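Local coordinates for phosphatidylglycerol lysyltransferase C-terminal domain-containing protein (Bacteroides thetaiotaomicron, PDB 2HQY) that is of unknown function but binds coenzyme A and probably transfers an acyl or aminoacyl group, at residues I7-R12 with F31-C35; T19-R25 with P225-T230; R24-L29 with M65-G69; I48-V53 with A75-L80. One frame throughout, in Å; residues are numbered along the deposited sequence.

Contact 1: residues I7-R12 with F31-C35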
loop_
_atom_site.group_PDB
_atom_site.type_symbol
_atom_site.label_atom_id
_atom_site.label_comp_id
_atom_site.label_asym_id
_atom_site.label_seq_id
_atom_site.Cartn_x
_atom_site.Cartn_y
_atom_site.Cartn_z
ATOM N N ILE A 7 2.527 -4.714 8.031
ATOM C CA ILE A 7 3.598 -3.950 8.644
ATOM C C ILE A 7 3.201 -2.460 8.737
ATOM O O ILE A 7 2.556 -1.926 7.837
ATOM C CB ILE A 7 4.923 -4.125 7.875
ATOM C CG1 ILE A 7 6.082 -3.625 8.770
ATOM C CG2 ILE A 7 4.823 -3.469 6.468
ATOM C CD1 ILE A 7 7.494 -3.821 8.242
ATOM N N THR A 8 3.565 -1.818 9.843
ATOM C CA THR A 8 3.312 -0.378 10.026
ATOM C C THR A 8 4.471 0.314 10.732
ATOM O O THR A 8 5.291 -0.338 11.380
ATOM C CB THR A 8 2.014 -0.097 10.844
ATOM O OG1 THR A 8 2.191 -0.477 12.218
ATOM C CG2 THR A 8 0.856 -0.827 10.301
ATOM N N LEU A 9 4.492 1.651 10.655
ATOM C CA LEU A 9 5.421 2.475 11.458
ATOM C C LEU A 9 5.549 2.061 12.921
ATOM O O LEU A 9 6.640 2.114 13.491
ATOM C CB LEU A 9 4.943 3.921 11.481
ATOM C CG LEU A 9 4.793 4.596 10.137
ATOM C CD1 LEU A 9 4.227 6.045 10.298
ATOM C CD2 LEU A 9 6.177 4.622 9.477
ATOM N N ALA A 10 4.428 1.673 13.525
ATOM C CA ALA A 10 4.377 1.361 14.953
ATOM C C ALA A 10 5.165 0.107 15.310
ATOM O O ALA A 10 5.449 -0.154 16.475
ATOM C CB ALA A 10 2.914 1.239 15.413
ATOM N N ASP A 11 5.535 -0.670 14.297
ATOM C CA ASP A 11 6.189 -1.962 14.509
ATOM C C ASP A 11 7.709 -1.870 14.510
ATOM O O ASP A 11 8.392 -2.897 14.512
ATOM C CB ASP A 11 5.728 -2.968 13.446
ATOM C CG ASP A 11 4.239 -3.207 13.504
ATOM O OD1 ASP A 11 3.705 -3.497 14.603
ATOM O OD2 ASP A 11 3.605 -3.088 12.448
ATOM N N ARG A 12 8.227 -0.649 14.494
ATOM C CA ARG A 12 9.664 -0.421 14.448
ATOM C C ARG A 12 10.427 -1.194 15.534
ATOM O O ARG A 12 11.361 -1.933 15.217
ATOM C CB ARG A 12 9.951 1.069 14.564
ATOM C CG ARG A 12 11.407 1.373 14.426
ATOM C CD ARG A 12 11.564 2.874 14.344
ATOM N NE ARG A 12 12.840 3.347 14.828
ATOM C CZ ARG A 12 13.112 4.626 15.056
ATOM N NH1 ARG A 12 12.168 5.552 14.853
ATOM N NH2 ARG A 12 14.330 4.978 15.495
ATOM N N PHE A 31 13.949 -1.439 8.074
ATOM C CA PHE A 31 12.593 -1.121 8.489
ATOM C C PHE A 31 11.936 -0.121 7.537
ATOM O O PHE A 31 10.764 -0.283 7.197
ATOM C CB PHE A 31 12.544 -0.607 9.932
ATOM C CG PHE A 31 11.152 -0.316 10.398
ATOM C CD1 PHE A 31 10.222 -1.366 10.545
ATOM C CD2 PHE A 31 10.750 0.983 10.672
ATOM C CE1 PHE A 31 8.919 -1.116 10.973
ATOM C CE2 PHE A 31 9.419 1.255 11.129
ATOM C CZ PHE A 31 8.511 0.214 11.264
ATOM N N SER A 32 12.683 0.909 7.098
ATOM C CA SER A 32 12.162 1.870 6.154
ATOM C C SER A 32 11.776 1.194 4.831
ATOM O O SER A 32 10.705 1.495 4.267
ATOM C CB SER A 32 13.190 2.983 5.835
ATOM O OG SER A 32 12.572 3.937 4.977
ATOM N N ASN A 33 12.638 0.315 4.331
ATOM C CA ASN A 33 12.334 -0.367 3.054
ATOM C C ASN A 33 11.094 -1.261 3.198
ATOM O O ASN A 33 10.224 -1.270 2.321
ATOM C CB ASN A 33 13.532 -1.173 2.579
ATOM C CG ASN A 33 14.557 -0.321 1.865
ATOM O OD1 ASN A 33 14.274 0.829 1.446
ATOM N ND2 ASN A 33 15.743 -0.902 1.662
ATOM N N LEU A 34 10.974 -1.941 4.333
ATOM C CA LEU A 34 9.818 -2.806 4.580
ATOM C C LEU A 34 8.508 -2.002 4.564
ATOM O O LEU A 34 7.540 -2.416 3.918
ATOM C CB LEU A 34 9.970 -3.549 5.917
ATOM C CG LEU A 34 11.026 -4.664 5.872
ATOM C CD1 LEU A 34 11.476 -5.016 7.287
ATOM C CD2 LEU A 34 10.504 -5.915 5.161
ATOM N N CYS A 35 8.475 -0.856 5.261
ATOM C CA CYS A 35 7.247 -0.065 5.308
ATOM C C CYS A 35 6.984 0.672 3.993
ATOM O O CYS A 35 5.816 0.759 3.543
ATOM C CB CYS A 35 7.347 0.978 6.418
ATOM S SG CYS A 35 7.274 0.270 8.070
#
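No hydrogen bond joins these two segments; what joins them is apolar packing and the fit of the F31 ring against the backbone of residues 8-12. The main element is that ring, which the t rotamer of F31 extends from the start of helix 31-36 into the curl of residues 8-12. R12 CA lies over one face of the ring, 3.6 Å from its centroid, a CH-pi contact, while the carbonyl oxygens T8 O and L9 O approach the ring edge, each nearest to F31 CZ at 3.3 and 3.5 Å. Apolar packing continues along the helix: I7 CD1 sits 3.4 Å from L34 CB, 4.1 Å from F31 CE1 and 4.1 Å from C35 SG, and L204 of helix 201-204 also touches F31 and C35. Within segment 7-12, D11 OD2 accepts from T8 N (2.9 Å) and T8 OG1 (3.0 Å), and D11 N bonds to T8 O at 2.9 Å, closing the short 3-10 turn ahead of helix 12-19. The guanidinium of R12 leads away to the carbonyl of A203. D11 thus ties the turn to T8, and the ring packs against the turn's backbone, so the contact depends on shape and apolar burial rather than on directional bonds.

Contact 2: residues T19-R25 with P225-T230; sequences TMKSDRR and PINHET
The bulged beta hairpin of strands 216-227 and 230-238 receives the T19-R25 loop, which comes 200 residues earlier in the chain, and each partner contributes a type I beta turn: N227-T230 links the two strands, and the T19-S22 turn follows helix 12-19 in the chain. In the classic beta bulge I226 and N227 both face T230, with I226 N to T230 O at 2.8 Å and N227 N to T230 O at 3.3 Å. N227 (chi1 p) forms an Asx turn, its OD1 accepting from E229 N at 3.1 Å. In the loop S22 OG donates to T19 O (2.8 Å) and accepts from R24 N (3.2 Å), an ST turn. M20 stands opposite N227, CA to CA 4.0 Å, and R25 opposite T230 at 6.2 Å. This close approach lets M20 O take both H228 donors, N at 2.9 Å and ND1 at 3.1 Å, so the H228 ring (chi1 p) lies edge-on to that carbonyl; N227 ND2 reaches S22 O at 2.9 Å. M20, m at all three chi angles, curls so that its CE meets P225 CB at 3.7 Å, while the R25 guanidinium makes a cation-pi contact with Y263. One water bridges T19 OG1 (2.6 Å) and I226 O (2.7 Å). A second accepts from N227 ND2 at 2.8 Å and donates to E229 OE2 at 2.6 Å.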
loop_
_atom_site.group_PDB
_atom_site.type_symbol
_atom_site.label_atom_id
_atom_site.label_comp_id
_atom_site.label_asym_id
_atom_site.label_seq_id
_atom_site.Cartn_x
_atom_site.Cartn_y
_atom_site.Cartn_z
ATOM N N THR A 19 16.140 -7.675 13.793
ATOM C CA THR A 19 17.091 -7.457 12.701
ATOM C C THR A 19 18.433 -6.900 13.208
ATOM O O THR A 19 19.483 -7.260 12.678
ATOM C CB THR A 19 16.524 -6.510 11.589
ATOM O OG1 THR A 19 16.094 -5.295 12.201
ATOM C CG2 THR A 19 15.342 -7.159 10.841
ATOM N N MET A 20 18.425 -6.033 14.225
ATOM C CA MET A 20 19.681 -5.368 14.567
ATOM C C MET A 20 20.708 -6.393 15.054
ATOM O O MET A 20 21.868 -6.324 14.672
ATOM C CB MET A 20 19.507 -4.197 15.555
ATOM C CG MET A 20 18.818 -2.961 14.909
ATOM S SD MET A 20 19.708 -2.139 13.561
ATOM C CE MET A 20 21.068 -1.397 14.416
ATOM N N LYS A 21 20.260 -7.370 15.840
ATOM C CA LYS A 21 21.173 -8.361 16.409
ATOM C C LYS A 21 21.563 -9.451 15.416
ATOM O O LYS A 21 22.441 -10.269 15.714
ATOM C CB LYS A 21 20.576 -8.995 17.672
ATOM C CG LYS A 21 19.397 -9.902 17.426
ATOM C CD LYS A 21 19.006 -10.630 18.714
ATOM C CE LYS A 21 17.620 -11.278 18.597
ATOM N NZ LYS A 21 17.570 -12.590 17.847
ATOM N N SER A 22 20.893 -9.486 14.266
ATOM C CA SER A 22 21.091 -10.555 13.280
ATOM C C SER A 22 22.355 -10.309 12.471
ATOM O O SER A 22 22.910 -9.210 12.495
ATOM C CB SER A 22 19.885 -10.661 12.342
ATOM O OG SER A 22 19.924 -9.647 11.345
ATOM N N ASP A 23 22.805 -11.321 11.740
ATOM C CA ASP A 23 23.926 -11.090 10.834
ATOM C C ASP A 23 23.475 -10.901 9.383
ATOM O O ASP A 23 24.254 -11.019 8.452
ATOM C CB ASP A 23 25.029 -12.157 11.037
ATOM C CG ASP A 23 25.942 -11.820 12.246
ATOM O OD1 ASP A 23 26.348 -10.627 12.452
ATOM O OD2 ASP A 23 26.251 -12.758 13.009
ATOM N N ARG A 24 22.205 -10.541 9.218
ATOM C CA ARG A 24 21.637 -10.290 7.894
ATOM C C ARG A 24 21.925 -8.867 7.433
ATOM O O ARG A 24 21.618 -7.922 8.135
ATOM C CB ARG A 24 20.129 -10.540 7.952
ATOM C CG ARG A 24 19.812 -11.906 8.550
ATOM C CD ARG A 24 19.867 -12.992 7.498
ATOM N NE ARG A 24 18.656 -12.901 6.708
ATOM C CZ ARG A 24 17.530 -13.563 6.964
ATOM N NH1 ARG A 24 16.481 -13.354 6.184
ATOM N NH2 ARG A 24 17.455 -14.435 7.980
ATOM N N ARG A 25 22.509 -8.727 6.245
ATOM C CA ARG A 25 22.904 -7.416 5.746
ATOM C C ARG A 25 22.074 -6.931 4.553
ATOM O O ARG A 25 22.311 -5.850 4.015
ATOM C CB ARG A 25 24.391 -7.422 5.408
ATOM C CG ARG A 25 25.249 -7.769 6.605
ATOM C CD ARG A 25 26.716 -7.608 6.291
ATOM N NE ARG A 25 27.179 -8.533 5.259
ATOM C CZ ARG A 25 28.392 -8.489 4.701
ATOM N NH1 ARG A 25 29.266 -7.550 5.052
ATOM N NH2 ARG A 25 28.732 -9.376 3.772
ATOM N N PRO A 225 20.023 2.145 9.617
ATOM C CA PRO A 225 20.669 0.847 9.867
ATOM C C PRO A 225 19.842 -0.340 9.350
ATOM O O PRO A 225 18.593 -0.302 9.372
ATOM C CB PRO A 225 20.768 0.806 11.412
ATOM C CG PRO A 225 20.831 2.268 11.783
ATOM C CD PRO A 225 19.792 2.877 10.870
ATOM N N ILE A 226 20.547 -1.375 8.875
ATOM C CA ILE A 226 19.948 -2.668 8.510
ATOM C C ILE A 226 20.210 -3.662 9.645
ATOM O O ILE A 226 19.309 -4.376 10.087
ATOM C CB ILE A 226 20.527 -3.220 7.192
ATOM C CG1 ILE A 226 20.056 -2.363 6.007
ATOM C CG2 ILE A 226 20.082 -4.711 6.970
ATOM C CD1 ILE A 226 21.059 -2.424 4.788
ATOM N N ASN A 227 21.456 -3.719 10.094
ATOM C CA ASN A 227 21.758 -4.464 11.316
ATOM C C ASN A 227 22.803 -3.704 12.120
ATOM O O ASN A 227 23.150 -2.561 11.772
ATOM C CB ASN A 227 22.124 -5.944 11.038
ATOM C CG ASN A 227 23.572 -6.143 10.556
ATOM O OD1 ASN A 227 24.288 -5.191 10.245
ATOM N ND2 ASN A 227 24.021 -7.396 10.568
ATOM N N HIS A 228 23.306 -4.314 13.182
ATOM C CA HIS A 228 24.211 -3.649 14.110
ATOM C C HIS A 228 25.476 -3.076 13.472
ATOM O O HIS A 228 26.014 -2.145 13.964
ATOM C CB HIS A 228 24.555 -4.558 15.266
ATOM C CG HIS A 228 25.401 -5.708 14.870
ATOM N ND1 HIS A 228 24.881 -6.875 14.392
ATOM C CD2 HIS A 228 26.731 -5.856 14.838
ATOM C CE1 HIS A 228 25.849 -7.699 14.082
ATOM N NE2 HIS A 228 26.984 -7.104 14.352
ATOM N N GLU A 229 25.919 -3.642 12.367
ATOM C CA GLU A 229 27.110 -3.196 11.657
ATOM C C GLU A 229 26.953 -2.792 10.169
ATOM O O GLU A 229 27.918 -2.638 9.473
ATOM C CB GLU A 229 28.227 -4.230 11.761
ATOM C CG GLU A 229 27.892 -5.542 11.159
ATOM C CD GLU A 229 29.014 -6.554 11.211
ATOM O OE1 GLU A 229 30.015 -6.289 11.837
ATOM O OE2 GLU A 229 28.886 -7.599 10.626
ATOM N N THR A 230 25.721 -2.631 9.725
ATOM C CA THR A 230 25.429 -2.328 8.320
ATOM C C THR A 230 24.396 -1.206 8.253
ATOM O O THR A 230 23.323 -1.303 8.845
ATOM C CB THR A 230 24.896 -3.568 7.541
ATOM O OG1 THR A 230 25.723 -4.715 7.822
ATOM C CG2 THR A 230 24.838 -3.302 6.032
HETATM O O HOH W 1 16.652 -3.760 10.154
HETATM O O HOH W 2 26.513 -8.509 9.898
#

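Contact 3: residues R24-L29 with M65-G69; sequences RRNCDL and MMPVG
Two hydrogen bonds from one buried guanidinium dominate: R24 NH1 donates to M66 O at 2.8 Å, nearly straight at 174°, and R24 NH2 donates to P67 O at 3.0 Å. R24 reaches these consecutive carbonyls by folding its chain, with chi1 to chi3 all m, so that both oxygens lie near the guanidinium plane while V68 CG2 covers one face, 3.7 Å from R24 NH2. The backbones stay well apart, R24 to V68 at 8.1 Å and D28 to M65 at 9.2 Å between CA atoms, so side chains fill the gap. Segment 24-29 is a loop running into a 3-10 turn at 27-29, closed by L29 N to N26 O at 3.0 Å; segment 65-69 is extended. M65 (t, p, p) bends its thioether toward the turn, its CE 3.9 Å from D28 CB and 4.3 Å from L29 CD2. L29 (m, t) brings CD1 to 4.1 Å from V68 CG2. P67 turns away, toward helix 73-87. Strand 61-69 pairs with 51-58 and 92-96, and R24 attaches the loop to it at M66 and P67: a buried arginine pinning a loop to backbone carbonyls of the mixed sheet.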
loop_
_atom_site.group_PDB
_atom_site.type_symbol
_atom_site.label_atom_id
_atom_site.label_comp_id
_atom_site.label_asym_id
_atom_site.label_seq_id
_atom_site.Cartn_x
_atom_site.Cartn_y
_atom_site.Cartn_z
ATOM N N ARG A 24 22.205 -10.541 9.218
ATOM C CA ARG A 24 21.637 -10.290 7.894
ATOM C C ARG A 24 21.925 -8.867 7.433
ATOM O O ARG A 24 21.618 -7.922 8.135
ATOM C CB ARG A 24 20.129 -10.540 7.952
ATOM C CG ARG A 24 19.812 -11.906 8.550
ATOM C CD ARG A 24 19.867 -12.992 7.498
ATOM N NE ARG A 24 18.656 -12.901 6.708
ATOM C CZ ARG A 24 17.530 -13.563 6.964
ATOM N NH1 ARG A 24 16.481 -13.354 6.184
ATOM N NH2 ARG A 24 17.455 -14.435 7.980
ATOM N N ARG A 25 22.509 -8.727 6.245
ATOM C CA ARG A 25 22.904 -7.416 5.746
ATOM C C ARG A 25 22.074 -6.931 4.553
ATOM O O ARG A 25 22.311 -5.850 4.015
ATOM C CB ARG A 25 24.391 -7.422 5.408
ATOM C CG ARG A 25 25.249 -7.769 6.605
ATOM C CD ARG A 25 26.716 -7.608 6.291
ATOM N NE ARG A 25 27.179 -8.533 5.259
ATOM C CZ ARG A 25 28.392 -8.489 4.701
ATOM N NH1 ARG A 25 29.266 -7.550 5.052
ATOM N NH2 ARG A 25 28.732 -9.376 3.772
ATOM N N ASN A 26 21.098 -7.723 4.126
ATOM C CA ASN A 26 20.396 -7.322 2.910
ATOM C C ASN A 26 19.406 -6.171 3.122
ATOM O O ASN A 26 18.737 -6.075 4.180
ATOM C CB ASN A 26 19.800 -8.500 2.175
ATOM C CG ASN A 26 18.686 -9.113 2.910
ATOM O OD1 ASN A 26 18.878 -9.665 3.990
ATOM N ND2 ASN A 26 17.504 -9.087 2.306
ATOM N N CYS A 27 19.358 -5.285 2.131
ATOM C CA CYS A 27 18.661 -4.007 2.272
ATOM C C CYS A 27 17.182 -4.218 2.458
ATOM O O CYS A 27 16.495 -3.338 2.976
ATOM C CB CYS A 27 18.913 -3.096 1.051
ATOM S SG CYS A 27 18.220 -3.683 -0.505
ATOM N N ASP A 28 16.674 -5.374 2.027
ATOM C CA ASP A 28 15.232 -5.628 2.178
ATOM C C ASP A 28 14.803 -5.738 3.637
ATOM O O ASP A 28 13.602 -5.747 3.920
ATOM C CB ASP A 28 14.800 -6.845 1.381
ATOM C CG ASP A 28 14.903 -6.597 -0.127
ATOM O OD1 ASP A 28 14.679 -5.433 -0.557
ATOM O OD2 ASP A 28 15.202 -7.534 -0.871
ATOM N N LEU A 29 15.768 -5.872 4.551
ATOM C CA LEU A 29 15.453 -5.950 5.982
ATOM C C LEU A 29 15.507 -4.601 6.719
ATOM O O LEU A 29 15.256 -4.536 7.943
ATOM C CB LEU A 29 16.359 -6.985 6.680
ATOM C CG LEU A 29 15.988 -8.438 6.356
ATOM C CD1 LEU A 29 17.017 -9.340 6.996
ATOM C CD2 LEU A 29 14.605 -8.791 6.840
ATOM N N MET A 65 10.136 -14.214 3.382
ATOM C CA MET A 65 11.557 -13.969 3.553
ATOM C C MET A 65 12.159 -15.152 4.332
ATOM O O MET A 65 11.437 -15.880 4.999
ATOM C CB MET A 65 11.737 -12.631 4.299
ATOM C CG MET A 65 13.188 -12.159 4.485
ATOM S SD MET A 65 13.898 -11.362 2.997
ATOM C CE MET A 65 12.972 -9.844 2.962
ATOM N N MET A 66 13.471 -15.382 4.209
ATOM C CA MET A 66 14.150 -16.308 5.098
ATOM C C MET A 66 13.893 -15.810 6.539
ATOM O O MET A 66 14.108 -14.627 6.818
ATOM C CB MET A 66 15.660 -16.354 4.767
ATOM C CG MET A 66 16.504 -17.339 5.616
ATOM S SD MET A 66 16.223 -19.129 5.361
ATOM C CE MET A 66 17.510 -19.824 6.437
ATOM N N PRO A 67 13.375 -16.686 7.430
ATOM C CA PRO A 67 13.120 -16.304 8.823
ATOM C C PRO A 67 14.340 -15.703 9.508
ATOM O O PRO A 67 15.464 -16.189 9.334
ATOM C CB PRO A 67 12.732 -17.622 9.478
ATOM C CG PRO A 67 12.092 -18.416 8.331
ATOM C CD PRO A 67 12.974 -18.089 7.173
ATOM N N VAL A 68 14.098 -14.648 10.274
ATOM C CA VAL A 68 15.152 -13.969 11.012
ATOM C C VAL A 68 15.057 -14.384 12.478
ATOM O O VAL A 68 14.029 -14.199 13.127
ATOM C CB VAL A 68 15.031 -12.426 10.899
ATOM C CG1 VAL A 68 16.150 -11.733 11.662
ATOM C CG2 VAL A 68 15.076 -11.989 9.428
ATOM N N GLY A 69 16.151 -14.922 12.999
ATOM C CA GLY A 69 16.218 -15.287 14.420
ATOM C C GLY A 69 16.929 -16.598 14.630
ATOM O O GLY A 69 17.587 -17.121 13.732
#

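Contact 4: residues I48-V53 with A75-L80; sequences IDDFLV and AVLRKL
I48 adopts chi1 p and chi2 t, sending its CD1 between V76 and L80 of the helix: CD1 is 3.5 Å from V76 CG2, 4.2 Å from K79 CB and 4.3 Å from L80 CD2. V76, also chi1 p, is the central helix residue. Its CG1 lies over one face of the F51 ring (F51 chi1 m), 4.0 Å from the centroid in a CH-pi contact, and its CG2 is 4.2 Å from V53 CG1. L80 (m, t) places CD2 4.2 Å from V53 CB. K79 extends through off-well chi1, chi3 and chi4 to form a salt bridge, K79 NZ to D49 OD1 at 2.9 Å. D49 and D50 are the corner residues of a type I' turn, both with left-handed backbone angles, closed by I48 N to F51 O and F51 N to I48 O, each 3.0 Å. The CA register is D49 to V76, 6.3 Å, and V53 to L80, 8.7 Å. Strand 51-53 and helix 75-80 run 26° apart, axes 10.8 Å apart at closest. Helix 73-87 connects parallel strands 61-69 and 92-96, a beta-alpha-beta crossover whose helix covers the two-residue hairpin of strands 44-48 and 51-58.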
loop_
_atom_site.group_PDB
_atom_site.type_symbol
_atom_site.label_atom_id
_atom_site.label_comp_id
_atom_site.label_asym_id
_atom_site.label_seq_id
_atom_site.Cartn_x
_atom_site.Cartn_y
_atom_site.Cartn_z
ATOM N N ILE A 48 6.730 -15.960 14.873
ATOM C CA ILE A 48 6.336 -17.318 15.197
ATOM C C ILE A 48 7.546 -18.158 15.582
ATOM O O ILE A 48 8.570 -18.157 14.879
ATOM C CB ILE A 48 5.575 -17.999 14.048
ATOM C CG1 ILE A 48 6.326 -17.841 12.726
ATOM C CG2 ILE A 48 4.132 -17.453 13.970
ATOM C CD1 ILE A 48 5.893 -18.821 11.652
ATOM N N ASP A 49 7.419 -18.901 16.684
ATOM C CA ASP A 49 8.489 -19.806 17.107
ATOM C C ASP A 49 9.820 -19.059 17.361
ATOM O O ASP A 49 10.875 -19.592 17.004
ATOM C CB ASP A 49 8.729 -20.877 16.014
ATOM C CG ASP A 49 7.606 -21.948 15.931
ATOM O OD1 ASP A 49 6.621 -21.891 16.707
ATOM O OD2 ASP A 49 7.724 -22.858 15.069
ATOM N N ASP A 50 9.783 -17.849 17.938
ATOM C CA ASP A 50 11.000 -17.005 18.136
ATOM C C ASP A 50 11.713 -16.502 16.831
ATOM O O ASP A 50 12.868 -16.030 16.859
ATOM C CB ASP A 50 12.021 -17.699 19.048
ATOM C CG ASP A 50 11.540 -17.827 20.514
ATOM O OD1 ASP A 50 11.011 -16.836 21.067
ATOM O OD2 ASP A 50 11.718 -18.910 21.122
ATOM N N PHE A 51 11.040 -16.615 15.695
ATOM C CA PHE A 51 11.561 -16.011 14.464
ATOM C C PHE A 51 10.649 -14.885 13.996
ATOM O O PHE A 51 9.431 -14.930 14.208
ATOM C CB PHE A 51 11.594 -17.025 13.337
ATOM C CG PHE A 51 12.621 -18.106 13.487
ATOM C CD1 PHE A 51 13.859 -17.993 12.857
ATOM C CD2 PHE A 51 12.304 -19.284 14.170
ATOM C CE1 PHE A 51 14.814 -19.037 12.922
ATOM C CE2 PHE A 51 13.226 -20.331 14.251
ATOM C CZ PHE A 51 14.494 -20.204 13.623
ATOM N N LEU A 52 11.245 -13.926 13.297
ATOM C CA LEU A 52 10.510 -12.864 12.619
ATOM C C LEU A 52 10.339 -13.324 11.176
ATOM O O LEU A 52 11.338 -13.611 10.495
ATOM C CB LEU A 52 11.311 -11.566 12.672
ATOM C CG LEU A 52 10.818 -10.414 11.794
ATOM C CD1 LEU A 52 9.382 -10.052 12.124
ATOM C CD2 LEU A 52 11.765 -9.215 11.944
ATOM N N VAL A 53 9.105 -13.384 10.702
ATOM C CA VAL A 53 8.829 -13.828 9.318
ATOM C C VAL A 53 7.999 -12.812 8.528
ATOM O O VAL A 53 7.153 -12.154 9.101
ATOM C CB VAL A 53 8.149 -15.224 9.344
ATOM C CG1 VAL A 53 9.128 -16.276 9.917
ATOM C CG2 VAL A 53 6.885 -15.201 10.214
ATOM N N ALA A 75 10.986 -26.334 12.179
ATOM C CA ALA A 75 9.621 -26.167 12.680
ATOM C C ALA A 75 8.978 -24.934 12.066
ATOM O O ALA A 75 7.800 -24.951 11.709
ATOM C CB ALA A 75 9.602 -26.058 14.191
ATOM N N VAL A 76 9.742 -23.852 11.942
ATOM C CA VAL A 76 9.142 -22.608 11.459
ATOM C C VAL A 76 8.847 -22.689 9.957
ATOM O O VAL A 76 7.778 -22.232 9.493
ATOM C CB VAL A 76 9.980 -21.362 11.869
ATOM C CG1 VAL A 76 11.258 -21.255 11.063
ATOM C CG2 VAL A 76 9.141 -20.099 11.741
ATOM N N LEU A 77 9.765 -23.307 9.213
ATOM C CA LEU A 77 9.550 -23.582 7.790
ATOM C C LEU A 77 8.330 -24.437 7.526
ATOM O O LEU A 77 7.589 -24.171 6.594
ATOM C CB LEU A 77 10.788 -24.194 7.140
ATOM C CG LEU A 77 11.987 -23.248 7.040
ATOM C CD1 LEU A 77 13.089 -23.929 6.243
ATOM C CD2 LEU A 77 11.627 -21.871 6.460
ATOM N N ARG A 78 8.119 -25.462 8.353
ATOM C CA ARG A 78 6.892 -26.257 8.287
ATOM C C ARG A 78 5.634 -25.384 8.408
ATOM O O ARG A 78 4.681 -25.561 7.649
ATOM C CB ARG A 78 6.913 -27.369 9.361
ATOM C CG ARG A 78 5.667 -28.255 9.382
ATOM C CD ARG A 78 5.899 -29.544 10.207
ATOM N N LYS A 79 5.628 -24.464 9.368
ATOM C CA LYS A 79 4.502 -23.552 9.538
ATOM C C LYS A 79 4.288 -22.641 8.311
ATOM O O LYS A 79 3.137 -22.383 7.900
ATOM C CB LYS A 79 4.657 -22.745 10.831
ATOM C CG LYS A 79 3.816 -23.297 11.976
ATOM C CD LYS A 79 4.098 -22.582 13.291
ATOM C CE LYS A 79 4.749 -23.532 14.288
ATOM N NZ LYS A 79 4.311 -23.243 15.691
ATOM N N LEU A 80 5.387 -22.164 7.725
ATOM C CA LEU A 80 5.305 -21.299 6.530
ATOM C C LEU A 80 4.818 -22.076 5.296
ATOM O O LEU A 80 4.021 -21.562 4.506
ATOM C CB LEU A 80 6.650 -20.624 6.233
ATOM C CG LEU A 80 7.181 -19.645 7.289
ATOM C CD1 LEU A 80 8.593 -19.227 6.951
ATOM C CD2 LEU A 80 6.253 -18.406 7.423
#

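Contacts 2, 3 and 4 all reach the large mixed sheet, and contact 1 lies beside them, 14 Å from contact 3 between centres. Contacts 2 and 3 are closest, 9 Å between centres, and share R24 and R25, so one loop between helices 12-19 and 31-36 binds strand 61-69 and the distant hairpin 216-238. Contact 3 meets contact 4 through neighbouring strands 51-58 and 61-69, where V68 O lies 2.8 Å from L52 N, and N33 ND2 joins contact 1 to C27 O. Along the chain contact 1 crosses contacts 2 and 3 and closes before contact 4 opens; contacts 3 and 4 nest within contact 2, which ties early residues to the part carrying the coenzyme A pocket.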